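Local coordinates for protein endoglucanase A (Clostridium cellulolyticum, PDB 1EDG) that hydrolyses internal beta-1,4-glucosidic linkages of cellulose, as a family 5 glycoside hydrolase whose catalytic domain is a TIM barrel, at residues T206-G211 and S243-K248; Q151-F156 and G212-R217; G353-D356 and Q361-F364. All blocks are in the same frame, centred on the assembly; numbering follows the deposited sequence.

Contact 1 (T206-G211 and S243-K248)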
loop_
_atom_site.group_PDB
_atom_site.type_symbol
_atom_site.label_atom_id
_atom_site.label_comp_id
_atom_site.label_asym_id
_atom_site.label_seq_id
_atom_site.Cartn_x
_atom_site.Cartn_y
_atom_site.Cartn_z
ATOM N N THR A 206 10.324 -7.047 -16.853
ATOM C CA THR A 206 9.442 -6.436 -17.848
ATOM C C THR A 206 9.535 -4.907 -17.842
ATOM O O THR A 206 9.684 -4.281 -18.893
ATOM C CB THR A 206 7.978 -6.872 -17.622
ATOM O OG1 THR A 206 7.892 -8.297 -17.738
ATOM C CG2 THR A 206 7.047 -6.221 -18.640
ATOM N N VAL A 207 9.450 -4.306 -16.660
ATOM C CA VAL A 207 9.528 -2.855 -16.548
ATOM C C VAL A 207 10.893 -2.322 -17.008
ATOM O O VAL A 207 10.969 -1.383 -17.806
ATOM C CB VAL A 207 9.225 -2.394 -15.093
ATOM C CG1 VAL A 207 9.438 -0.893 -14.948
ATOM C CG2 VAL A 207 7.789 -2.760 -14.722
ATOM N N ARG A 208 11.964 -2.940 -16.518
ATOM C CA ARG A 208 13.325 -2.535 -16.865
ATOM C C ARG A 208 13.608 -2.623 -18.365
ATOM O O ARG A 208 14.304 -1.776 -18.919
ATOM C CB ARG A 208 14.337 -3.404 -16.115
ATOM C CG ARG A 208 15.127 -2.695 -15.053
ATOM C CD ARG A 208 14.376 -2.551 -13.755
ATOM N NE ARG A 208 13.966 -1.173 -13.542
ATOM C CZ ARG A 208 13.993 -0.529 -12.375
ATOM N NH1 ARG A 208 14.428 -1.108 -11.267
ATOM N NH2 ARG A 208 13.515 0.699 -12.315
ATOM N N ALA A 209 13.062 -3.642 -19.016
ATOM C CA ALA A 209 13.270 -3.849 -20.447
ATOM C C ALA A 209 12.770 -2.703 -21.324
ATOM O O ALA A 209 13.239 -2.537 -22.453
ATOM C CB ALA A 209 12.636 -5.167 -20.888
ATOM N N THR A 210 11.830 -1.908 -20.815
ATOM C CA THR A 210 11.303 -0.792 -21.595
ATOM C C THR A 210 12.257 0.404 -21.607
ATOM O O THR A 210 12.031 1.368 -22.332
ATOM C CB THR A 210 9.870 -0.362 -21.139
ATOM O OG1 THR A 210 9.911 0.171 -19.809
ATOM C CG2 THR A 210 8.922 -1.554 -21.162
ATOM N N GLY A 211 13.320 0.332 -20.806
ATOM C CA GLY A 211 14.312 1.395 -20.752
ATOM C C GLY A 211 13.816 2.775 -20.346
ATOM O O GLY A 211 12.749 2.923 -19.735
ATOM N N SER A 243 22.075 -4.277 -14.145
ATOM C CA SER A 243 23.372 -3.756 -13.740
ATOM C C SER A 243 23.317 -2.238 -13.894
ATOM O O SER A 243 22.625 -1.725 -14.776
ATOM C CB SER A 243 24.459 -4.338 -14.647
ATOM O OG SER A 243 24.208 -5.713 -14.909
ATOM N N GLY A 244 24.005 -1.515 -13.025
ATOM C CA GLY A 244 23.981 -0.071 -13.133
ATOM C C GLY A 244 23.009 0.525 -12.140
ATOM O O GLY A 244 23.152 1.682 -11.745
ATOM N N ASN A 245 21.980 -0.239 -11.785
ATOM C CA ASN A 245 21.009 0.220 -10.801
ATOM C C ASN A 245 21.534 -0.226 -9.451
ATOM O O ASN A 245 22.149 -1.291 -9.333
ATOM C CB ASN A 245 19.631 -0.416 -11.028
ATOM C CG ASN A 245 18.701 0.460 -11.846
ATOM O OD1 ASN A 245 19.072 1.549 -12.293
ATOM N ND2 ASN A 245 17.477 -0.008 -12.033
ATOM N N ASN A 246 21.287 0.581 -8.432
ATOM C CA ASN A 246 21.723 0.238 -7.097
ATOM C C ASN A 246 20.649 0.625 -6.097
ATOM O O ASN A 246 20.229 1.783 -6.048
ATOM C CB ASN A 246 23.042 0.944 -6.764
ATOM C CG ASN A 246 23.557 0.594 -5.380
ATOM O OD1 ASN A 246 23.675 -0.580 -5.024
ATOM N ND2 ASN A 246 23.852 1.614 -4.584
ATOM N N ASN A 247 20.142 -0.374 -5.381
ATOM C CA ASN A 247 19.141 -0.168 -4.336
ATOM C C ASN A 247 17.870 0.538 -4.824
ATOM O O ASN A 247 17.409 1.496 -4.200
ATOM C CB ASN A 247 19.792 0.632 -3.190
ATOM C CG ASN A 247 19.069 0.478 -1.872
ATOM O OD1 ASN A 247 18.487 -0.562 -1.584
ATOM N ND2 ASN A 247 19.150 1.508 -1.035
ATOM N N LYS A 248 17.308 0.070 -5.940
ATOM C CA LYS A 248 16.087 0.666 -6.492
ATOM C C LYS A 248 14.823 -0.161 -6.221
ATOM O O LYS A 248 13.759 0.128 -6.773
ATOM C CB LYS A 248 16.232 0.908 -7.998
ATOM C CG LYS A 248 17.123 2.084 -8.355
ATOM C CD LYS A 248 16.535 3.376 -7.821
ATOM C CE LYS A 248 17.354 4.578 -8.234
ATOM N NZ LYS A 248 18.677 4.575 -7.565
#
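Arg-208, near the end of its helix, and Asn-245, in the loop that leads to strand 249-254, reach for each other from opposite directions and carry this small contact. The amide of Asn-245 comes in over one face of the guanidinium, displaced toward its rim, with the two flat groups 73° apart. Its ND2 lies 3.3 Å from Arg-208 NH1, and since both nitrogens are donors the approach is not a hydrogen bond.

Both donors share an acceptor. Asp-241, two residues ahead of Ser-243 in the same loop, takes a salt bridge from Arg-208 NH1 and a hydrogen bond from Asn-245 ND2 on its OD2, and probably offsets the positive charge. The same ND2 also bonds to Ala-215 O. Arg-208 NH2 in turn binds Arg-217 O and Asn-214 O; the chain, bent at chi2 (81°) and again at chi3, turns the guanidinium into this cluster of carbonyls.

Beyond this pair there is only a loose van der Waals approach, Lys-248 CB to Arg-208 NH1 at 4.2 Å, oblique to the guanidinium, while the rest of that lysine leads away.

Behind Arg-208 the helix end is tied down within its own segment. Val-207 O accepts from Thr-210 OG1 at 2.7 Å, in the carbonyl plane, and from Thr-210 N as well, while Gly-211 N bonds to Arg-208 O at 3.0 Å. Gly-211 then leaves helical geometry with positive phi.

In the TIM barrel, Arg-208 belongs to helix 187-209, whose Val-207 and Arg-208 pack on Leu-219 of strand 219-222. Lys-248 is hydrogen-bonded through its backbone to the same Leu-219 just before strand 249-254 begins, so the contact joins an outer helix to the lead-in of that neighbouring strand.

Contact 2 (Q151-F156 and G212-R217); sequences QIAARF and GKNASR
Asn-214 holds the end of helix 138-155 through a single side-chain bond: its ND2 donates to Ala-153 O at 2.9 Å, with an N-H...O angle of 155°. The donor stands well above the plane of that carbonyl, 53° out of it. Coming in this way, the amide also lies against the methyl of Ala-153, with Asn-214 ND2 3.7 Å from Ala-153 CB. Asn-214 CG sits anti to its own carbonyl carbon (chi1 -76°), which sends the amide across to the helix.

The other end of the amide is fixed from its own side. Arg-217 grips OD1 side-on with two nitrogens, NE at 3.0 Å and NH2 at 2.8 Å from Asn-214 OD1, the oxygen lying in the guanidinium plane. Seen from the amide, NE is in the carbonyl plane but NH2 well above it. With OD1 bound to the arginine and ND2 to the helix and, weakly, to Thr-210 OG1, the orientation of the amide is set. Asn-214 lies in the loop between helix 187-209 and strand 219-222, one of the alpha-to-beta connections at the amino-terminal end of the TIM barrel, and here that connection is pinned to helix 138-155, the outer helix before 187-209.

Phe-156, where the chain leaves helical geometry, offers its backbone rather than its ring. Phe-156 O lies 3.4 Å from Arg-217 NH2, at too poor an angle to bond, and the ring turns off to pack on Leu-119, Val-107 and Leu-163. Arg-217 finds carbonyl partners a little further on, its NH2 bonding to Tyr-159 O and its NH1 to Leu-163 O, and it makes a cation-pi contact with Phe-165 on strand 163-166.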
loop_
_atom_site.group_PDB
_atom_site.type_symbol
_atom_site.label_atom_id
_atom_site.label_comp_id
_atom_site.label_asym_id
_atom_site.label_seq_id
_atom_site.Cartn_x
_atom_site.Cartn_y
_atom_site.Cartn_z
ATOM N N GLN A 151 2.396 -2.875 -20.655
ATOM C CA GLN A 151 1.468 -1.833 -21.073
ATOM C C GLN A 151 1.505 -0.615 -20.149
ATOM O O GLN A 151 1.528 0.528 -20.622
ATOM C CB GLN A 151 0.049 -2.392 -21.143
ATOM C CG GLN A 151 -0.143 -3.448 -22.215
ATOM C CD GLN A 151 -1.518 -4.058 -22.155
ATOM O OE1 GLN A 151 -2.493 -3.460 -22.610
ATOM N NE2 GLN A 151 -1.615 -5.238 -21.565
ATOM N N ILE A 152 1.486 -0.855 -18.840
ATOM C CA ILE A 152 1.535 0.242 -17.877
ATOM C C ILE A 152 2.856 0.998 -18.034
ATOM O O ILE A 152 2.873 2.231 -18.098
ATOM C CB ILE A 152 1.368 -0.256 -16.428
ATOM C CG1 ILE A 152 -0.014 -0.888 -16.253
ATOM C CG2 ILE A 152 1.513 0.916 -15.446
ATOM C CD1 ILE A 152 -0.182 -1.631 -14.952
ATOM N N ALA A 153 3.953 0.259 -18.155
ATOM C CA ALA A 153 5.264 0.870 -18.331
ATOM C C ALA A 153 5.321 1.739 -19.594
ATOM O O ALA A 153 5.882 2.835 -19.580
ATOM C CB ALA A 153 6.343 -0.205 -18.381
ATOM N N ALA A 154 4.727 1.263 -20.684
ATOM C CA ALA A 154 4.739 2.019 -21.932
ATOM C C ALA A 154 3.925 3.305 -21.827
ATOM O O ALA A 154 4.348 4.349 -22.314
ATOM C CB ALA A 154 4.224 1.163 -23.084
ATOM N N ARG A 155 2.768 3.234 -21.180
ATOM C CA ARG A 155 1.914 4.407 -21.039
ATOM C C ARG A 155 2.544 5.498 -20.178
ATOM O O ARG A 155 2.465 6.677 -20.521
ATOM C CB ARG A 155 0.538 4.018 -20.476
ATOM C CG ARG A 155 -0.383 5.204 -20.171
ATOM C CD ARG A 155 -0.722 6.024 -21.422
ATOM N NE ARG A 155 -1.689 5.347 -22.283
ATOM C CZ ARG A 155 -2.989 5.632 -22.323
ATOM N NH1 ARG A 155 -3.496 6.589 -21.550
ATOM N NH2 ARG A 155 -3.790 4.945 -23.128
ATOM N N PHE A 156 3.184 5.106 -19.079
ATOM C CA PHE A 156 3.797 6.071 -18.172
ATOM C C PHE A 156 5.308 6.224 -18.316
ATOM O O PHE A 156 5.974 6.713 -17.401
ATOM C CB PHE A 156 3.441 5.712 -16.730
ATOM C CG PHE A 156 1.969 5.782 -16.437
ATOM C CD1 PHE A 156 1.384 6.978 -16.018
ATOM C CD2 PHE A 156 1.163 4.655 -16.581
ATOM C CE1 PHE A 156 0.021 7.051 -15.747
ATOM C CE2 PHE A 156 -0.201 4.714 -16.313
ATOM C CZ PHE A 156 -0.776 5.915 -15.894
ATOM N N GLY A 212 14.613 3.793 -20.664
ATOM C CA GLY A 212 14.250 5.164 -20.341
ATOM C C GLY A 212 14.114 5.406 -18.852
ATOM O O GLY A 212 14.909 4.897 -18.067
ATOM N N LYS A 213 13.089 6.150 -18.455
ATOM C CA LYS A 213 12.870 6.436 -17.043
ATOM C C LYS A 213 12.400 5.190 -16.296
ATOM O O LYS A 213 12.553 5.088 -15.075
ATOM C CB LYS A 213 11.874 7.582 -16.869
ATOM C CG LYS A 213 12.345 8.879 -17.499
ATOM C CD LYS A 213 11.326 9.985 -17.320
ATOM C CE LYS A 213 11.742 11.242 -18.064
ATOM N NZ LYS A 213 13.122 11.659 -17.692
ATOM N N ASN A 214 11.849 4.231 -17.037
ATOM C CA ASN A 214 11.388 2.984 -16.441
ATOM C C ASN A 214 12.573 2.167 -15.956
ATOM O O ASN A 214 12.455 1.372 -15.029
ATOM C CB ASN A 214 10.578 2.168 -17.450
ATOM C CG ASN A 214 9.180 2.716 -17.645
ATOM O OD1 ASN A 214 8.560 3.192 -16.696
ATOM N ND2 ASN A 214 8.677 2.649 -18.864
ATOM N N ALA A 215 13.724 2.383 -16.580
ATOM C CA ALA A 215 14.936 1.668 -16.219
ATOM C C ALA A 215 15.478 2.074 -14.855
ATOM O O ALA A 215 16.137 1.279 -14.190
ATOM C CB ALA A 215 16.002 1.896 -17.275
ATOM N N SER A 216 15.188 3.298 -14.431
ATOM C CA SER A 216 15.711 3.784 -13.163
ATOM C C SER A 216 14.717 4.098 -12.045
ATOM O O SER A 216 15.132 4.459 -10.949
ATOM C CB SER A 216 16.594 5.010 -13.420
ATOM O OG SER A 216 15.866 6.036 -14.081
ATOM N N ARG A 217 13.422 3.959 -12.295
ATOM C CA ARG A 217 12.443 4.278 -11.255
ATOM C C ARG A 217 12.415 3.240 -10.130
ATOM O O ARG A 217 12.909 2.127 -10.287
ATOM C CB ARG A 217 11.037 4.486 -11.855
ATOM C CG ARG A 217 10.217 3.231 -12.093
ATOM C CD ARG A 217 8.773 3.567 -12.514
ATOM N NE ARG A 217 8.705 4.092 -13.879
ATOM C CZ ARG A 217 8.625 5.384 -14.193
ATOM N NH1 ARG A 217 8.587 6.314 -13.240
ATOM N NH2 ARG A 217 8.641 5.757 -15.467
#

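Contact 3 (G353-D356 and Q361-F364); sequences GFFD and QFKF
Phe-355 faces Phe-362 as a non-hydrogen-bonded pair and Asp-356 faces Gln-361 as a hydrogen-bonded one in this short antiparallel hairpin, laced by Asp-356 N to Gln-361 O (2.8 Å), a weak return bond from Gln-361 N to Asp-356 O, and a nearly straight Lys-363 N to Phe-354 O bond (2.8 Å, 174°).

On the Phe-355 and Phe-362 side the rings make an edge-to-face pair, centroids 5.0 Å apart and planes at 57°. Phe-355, with CG anti to the backbone N (chi1 178°), brings CD1 over the centre of the Phe-362 ring, while its CB adds an off-centre CH-pi contact.

On the Asp-356 side, Lys-363, from just past the strand and bent at chi2 and chi4, crosses over Asp-356, its NZ 3.8 Å from Asp-356 CB. The charges do not quite join: Asp-356 OD2 and Lys-363 NZ are 4.3 Å apart, and OD2 is engaged instead by Arg-358 and Ser-359 of the turn.

Phe-364 turns its ring edge to Gly-353 O, with CE2 3.4 Å from that oxygen in the ring plane; its own backbone N is buried without a partner. Phe-354 CD1 meets Phe-364 CD2 obliquely at 4.2 Å.

Beyond the hairpin, helix 64-73 packs on Phe-355 and Phe-362 through Ile-70. Phe-364 occupies the N-cap position of helix 365-374, which touches Phe-354 and Phe-362 through Ile-367 and Ile-368.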
loop_
_atom_site.group_PDB
_atom_site.type_symbol
_atom_site.label_atom_id
_atom_site.label_comp_id
_atom_site.label_asym_id
_atom_site.label_seq_id
_atom_site.Cartn_x
_atom_site.Cartn_y
_atom_site.Cartn_z
ATOM N N GLY A 353 -13.045 5.051 6.786
ATOM C CA GLY A 353 -13.257 6.345 6.170
ATOM C C GLY A 353 -12.641 7.425 7.039
ATOM O O GLY A 353 -12.859 7.433 8.253
ATOM N N PHE A 354 -11.835 8.293 6.435
ATOM C CA PHE A 354 -11.201 9.397 7.159
ATOM C C PHE A 354 -11.474 10.702 6.410
ATOM O O PHE A 354 -12.025 11.647 6.975
ATOM C CB PHE A 354 -9.685 9.173 7.314
ATOM C CG PHE A 354 -9.326 7.968 8.142
ATOM C CD1 PHE A 354 -9.289 8.044 9.530
ATOM C CD2 PHE A 354 -9.049 6.744 7.531
ATOM C CE1 PHE A 354 -8.988 6.925 10.302
ATOM C CE2 PHE A 354 -8.746 5.619 8.290
ATOM C CZ PHE A 354 -8.716 5.705 9.681
ATOM N N PHE A 355 -11.132 10.739 5.127
ATOM C CA PHE A 355 -11.345 11.930 4.310
ATOM C C PHE A 355 -12.728 11.860 3.663
ATOM O O PHE A 355 -13.005 10.947 2.875
ATOM C CB PHE A 355 -10.262 12.023 3.233
ATOM C CG PHE A 355 -10.412 13.203 2.308
ATOM C CD1 PHE A 355 -10.180 14.496 2.759
ATOM C CD2 PHE A 355 -10.730 13.014 0.969
ATOM C CE1 PHE A 355 -10.258 15.581 1.892
ATOM C CE2 PHE A 355 -10.814 14.092 0.090
ATOM C CZ PHE A 355 -10.574 15.379 0.552
ATOM N N ASP A 356 -13.606 12.791 4.027
ATOM C CA ASP A 356 -14.946 12.826 3.453
ATOM C C ASP A 356 -14.813 13.446 2.069
ATOM O O ASP A 356 -14.713 14.667 1.930
ATOM C CB ASP A 356 -15.888 13.661 4.324
ATOM C CG ASP A 356 -17.349 13.488 3.936
ATOM O OD1 ASP A 356 -17.957 12.475 4.334
ATOM O OD2 ASP A 356 -17.891 14.363 3.235
ATOM N N GLN A 361 -13.058 17.293 3.207
ATOM C CA GLN A 361 -12.447 17.553 4.500
ATOM C C GLN A 361 -12.417 16.287 5.342
ATOM O O GLN A 361 -13.226 15.372 5.147
ATOM C CB GLN A 361 -13.154 18.692 5.240
ATOM C CG GLN A 361 -14.579 18.417 5.652
ATOM C CD GLN A 361 -15.208 19.617 6.327
ATOM O OE1 GLN A 361 -15.352 19.656 7.553
ATOM N NE2 GLN A 361 -15.568 20.617 5.533
ATOM N N PHE A 362 -11.444 16.215 6.242
ATOM C CA PHE A 362 -11.286 15.059 7.111
ATOM C C PHE A 362 -12.295 15.031 8.256
ATOM O O PHE A 362 -12.527 16.042 8.927
ATOM C CB PHE A 362 -9.854 14.997 7.651
ATOM C CG PHE A 362 -8.820 14.724 6.593
ATOM C CD1 PHE A 362 -8.282 15.764 5.839
ATOM C CD2 PHE A 362 -8.382 13.427 6.351
ATOM C CE1 PHE A 362 -7.320 15.511 4.860
ATOM C CE2 PHE A 362 -7.420 13.165 5.375
ATOM C CZ PHE A 362 -6.890 14.209 4.631
ATOM N N LYS A 363 -12.880 13.859 8.480
ATOM C CA LYS A 363 -13.871 13.662 9.528
ATOM C C LYS A 363 -13.297 13.431 10.929
ATOM O O LYS A 363 -13.959 13.726 11.933
ATOM C CB LYS A 363 -14.817 12.524 9.147
ATOM C CG LYS A 363 -15.902 12.943 8.171
ATOM C CD LYS A 363 -16.997 13.718 8.888
ATOM C CE LYS A 363 -17.939 14.418 7.912
ATOM N NZ LYS A 363 -17.314 15.631 7.300
ATOM N N PHE A 364 -12.086 12.888 11.005
ATOM C CA PHE A 364 -11.433 12.644 12.296
ATOM C C PHE A 364 -10.073 13.319 12.167
ATOM O O PHE A 364 -9.035 12.658 12.237
ATOM C CB PHE A 364 -11.254 11.138 12.525
ATOM C CG PHE A 364 -12.529 10.351 12.408
ATOM C CD1 PHE A 364 -13.448 10.328 13.456
ATOM C CD2 PHE A 364 -12.813 9.632 11.250
ATOM C CE1 PHE A 364 -14.637 9.597 13.349
ATOM C CE2 PHE A 364 -13.994 8.901 11.132
ATOM C CZ PHE A 364 -14.909 8.881 12.182
#

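In the fold
Contacts 1 and 2 form one continuous cluster, their centres 10 Å apart and their segments alternating along the chain. Residues 212-217 of contact 2 lie beside contact 1 and accept bonds from both its sides, a shared seam that measures 2.6 Å from Arg-208 NH2 to Arg-217 O and 2.8 Å from Asn-245 ND2 to Ala-215 O. This cluster knits loops at the amino-terminal end of the barrel. Contact 3 lies after the last barrel strand, 336-339, its centre 38 Å from that of contact 1 and 34 Å from that of contact 2. As in other TIM-barrel enzymes, the active site is expected at the carboxyl ends of the strands, the end from which the connection carrying contact 3 leaves.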